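Local coordinates for endoglucanase (Uncultured bacterium, PDB 3X17), which hydrolyses internal beta-1,4-glucosidic bonds of cellulose as a glycoside hydrolase family 9 endoglucanase with an N-terminal Ig-like domain, at residues 515-520 and 534-539. Residues are numbered along the deposited sequence; the frame is centred on the assembly and turned at random.
Sequences PQTKAI and DSYETN
Glu-537 and Thr-517 meet tip to tip, and one carboxylate oxygen of Glu-537 takes three hydrogen bonds from the loop 515-520. Its OE1 accepts a hydrogen bond from the backbone N of Gln-516 at 2.9 Å, nearly straight, 171° at the hydrogen. The backbone N of Thr-517 reaches the same OE1 along a more bent path, and both amides come from above the carboxylate plane. The hydroxyl OG1 of Thr-517 instead engages the syn lone pair of OE1, at 3.0 Å. A chi1 of 68° puts that hydroxyl between the backbone N and the carbonyl carbon of its own residue, where it faces the carboxylate while the methyl CG2 faces Tyr-536. OE2 of Glu-537 accepts a hydrogen bond from OG of Ser-535, 3.1 Å away and well out of the carboxylate plane, a bond from within its own segment that probably limits rotation of the carboxylate. An alanine in place of Glu-537 would probably leave the two loop amides and both hydroxyls without this acceptor and open a gap beside CG1 of Ile-520, which lies 3.8 Å from OE1. Gln-516 crosses Tyr-536 at about a right angle, amide and ring planes 74° apart. Its NE2 approaches the ring edge and donates to OH of Tyr-536 at 2.9 Å, the acceptor lying close to the amide plane. On the CE2 flank of the ring, away from CE1, CG2 of Thr-517 comes obliquely to within 3.4 Å of CE2. The result is an irregular loop-to-loop junction held by two backbone-to-carboxylate and two side-chain-to-side-chain hydrogen bonds. Both segments belong to the long connection between helix 494-499 and helix 543-558 in the family 9 region; Asn-512 binds the carbonyl of Glu-537, Trp-433 touches Gln-516, and no helix or strand intervenes between the two segments.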
loop_
_atom_site.group_PDB
_atom_site.type_symbol
_atom_site.label_atom_id
_atom_site.label_comp_id
_atom_site.label_asym_id
_atom_site.label_seq_id
_atom_site.Cartn_x
_atom_site.Cartn_y
_atom_site.Cartn_z
ATOM N N PRO A 515 4.296 0.420 20.519
ATOM C CA PRO A 515 2.934 -0.024 20.816
ATOM C C PRO A 515 2.014 1.055 21.387
ATOM O O PRO A 515 2.479 1.966 22.055
ATOM C CB PRO A 515 3.137 -1.115 21.878
ATOM C CG PRO A 515 4.485 -0.836 22.486
ATOM C CD PRO A 515 5.299 -0.224 21.382
ATOM N N GLN A 516 0.709 0.829 21.242
ATOM C CA GLN A 516 -0.341 1.721 21.714
ATOM C C GLN A 516 -1.333 0.916 22.531
ATOM O O GLN A 516 -2.200 1.478 23.176
ATOM C CB GLN A 516 -1.121 2.312 20.538
ATOM C CG GLN A 516 -0.267 3.067 19.571
ATOM C CD GLN A 516 -0.785 4.463 19.308
ATOM O OE1 GLN A 516 -0.053 5.307 18.791
ATOM N NE2 GLN A 516 -2.060 4.708 19.621
ATOM N N THR A 517 -1.303 -0.395 22.362
ATOM C CA THR A 517 -2.298 -1.237 22.973
ATOM C C THR A 517 -1.613 -2.307 23.815
ATOM O O THR A 517 -0.397 -2.274 24.016
ATOM C CB THR A 517 -3.213 -1.903 21.917
ATOM O OG1 THR A 517 -2.455 -2.854 21.159
ATOM C CG2 THR A 517 -3.765 -0.868 20.960
ATOM N N LYS A 518 -2.411 -3.243 24.309
ATOM C CA LYS A 518 -1.991 -4.114 25.390
ATOM C C LYS A 518 -1.161 -5.288 24.865
ATOM O O LYS A 518 -0.239 -5.757 25.540
ATOM C CB LYS A 518 -3.217 -4.625 26.163
ATOM C CG LYS A 518 -2.871 -5.275 27.507
ATOM C CD LYS A 518 -3.942 -4.991 28.585
ATOM C CE LYS A 518 -4.229 -6.242 29.447
ATOM N NZ LYS A 518 -4.870 -7.363 28.684
ATOM N N ALA A 519 -1.464 -5.732 23.649
ATOM C CA ALA A 519 -1.122 -7.093 23.239
ATOM C C ALA A 519 0.243 -7.251 22.566
ATOM O O ALA A 519 0.619 -8.357 22.187
ATOM C CB ALA A 519 -2.225 -7.691 22.370
ATOM N N ILE A 520 0.989 -6.161 22.441
ATOM C CA ILE A 520 2.381 -6.237 22.016
ATOM C C ILE A 520 3.252 -5.338 22.870
ATOM O O ILE A 520 2.875 -4.202 23.195
ATOM C CB ILE A 520 2.568 -5.776 20.556
ATOM C CG1 ILE A 520 1.946 -4.399 20.356
ATOM C CG2 ILE A 520 1.965 -6.776 19.575
ATOM C CD1 ILE A 520 2.982 -3.302 20.184
ATOM N N ASP A 534 -7.955 -6.204 18.820
ATOM C CA ASP A 534 -7.690 -4.950 19.543
ATOM C C ASP A 534 -6.447 -4.213 19.041
ATOM O O ASP A 534 -6.240 -3.050 19.363
ATOM C CB ASP A 534 -7.489 -5.248 21.044
ATOM C CG ASP A 534 -8.255 -6.489 21.504
ATOM O OD1 ASP A 534 -7.722 -7.630 21.358
ATOM O OD2 ASP A 534 -9.429 -6.328 21.934
ATOM N N SER A 535 -5.520 -4.946 18.435
ATOM C CA SER A 535 -4.234 -4.360 18.082
ATOM C C SER A 535 -4.381 -3.593 16.796
ATOM O O SER A 535 -4.168 -4.135 15.714
ATOM C CB SER A 535 -3.154 -5.429 17.933
ATOM O OG SER A 535 -1.903 -4.824 17.654
ATOM N N TYR A 536 -4.821 -2.346 16.910
ATOM C CA TYR A 536 -5.010 -1.525 15.749
ATOM C C TYR A 536 -3.678 -0.949 15.237
ATOM O O TYR A 536 -3.596 -0.469 14.107
ATOM C CB TYR A 536 -6.044 -0.436 16.040
ATOM C CG TYR A 536 -5.653 0.526 17.153
ATOM C CD1 TYR A 536 -4.734 1.538 16.924
ATOM C CD2 TYR A 536 -6.233 0.445 18.429
ATOM C CE1 TYR A 536 -4.340 2.422 17.959
ATOM C CE2 TYR A 536 -5.851 1.329 19.457
ATOM C CZ TYR A 536 -4.907 2.316 19.204
ATOM O OH TYR A 536 -4.535 3.234 20.172
ATOM N N GLU A 537 -2.635 -1.003 16.029
ATOM C CA GLU A 537 -1.373 -0.472 15.573
ATOM C C GLU A 537 -0.482 -1.500 14.880
ATOM O O GLU A 537 0.582 -1.221 14.444
ATOM C CB GLU A 537 -0.652 0.261 16.702
ATOM C CG GLU A 537 0.153 -0.556 17.622
ATOM C CD GLU A 537 -0.661 -1.277 18.617
ATOM O OE1 GLU A 537 -0.279 -1.410 19.770
ATOM O OE2 GLU A 537 -1.699 -1.745 18.220
ATOM N N THR A 538 -0.982 -2.695 14.757
ATOM C CA THR A 538 -0.206 -3.833 14.309
ATOM C C THR A 538 -1.031 -4.652 13.313
ATOM O O THR A 538 -0.490 -5.275 12.389
ATOM C CB THR A 538 0.124 -4.670 15.557
ATOM O OG1 THR A 538 1.438 -4.350 16.034
ATOM C CG2 THR A 538 -0.085 -6.083 15.378
ATOM N N ASN A 539 -2.345 -4.687 13.524
ATOM C CA ASN A 539 -3.182 -5.684 12.865
ATOM C C ASN A 539 -4.406 -5.057 12.223
ATOM O O ASN A 539 -5.469 -5.688 12.081
ATOM C CB ASN A 539 -3.603 -6.783 13.841
ATOM C CG ASN A 539 -3.970 -8.077 13.137
ATOM O OD1 ASN A 539 -3.308 -8.496 12.167
ATOM N ND2 ASN A 539 -5.023 -8.727 13.616
#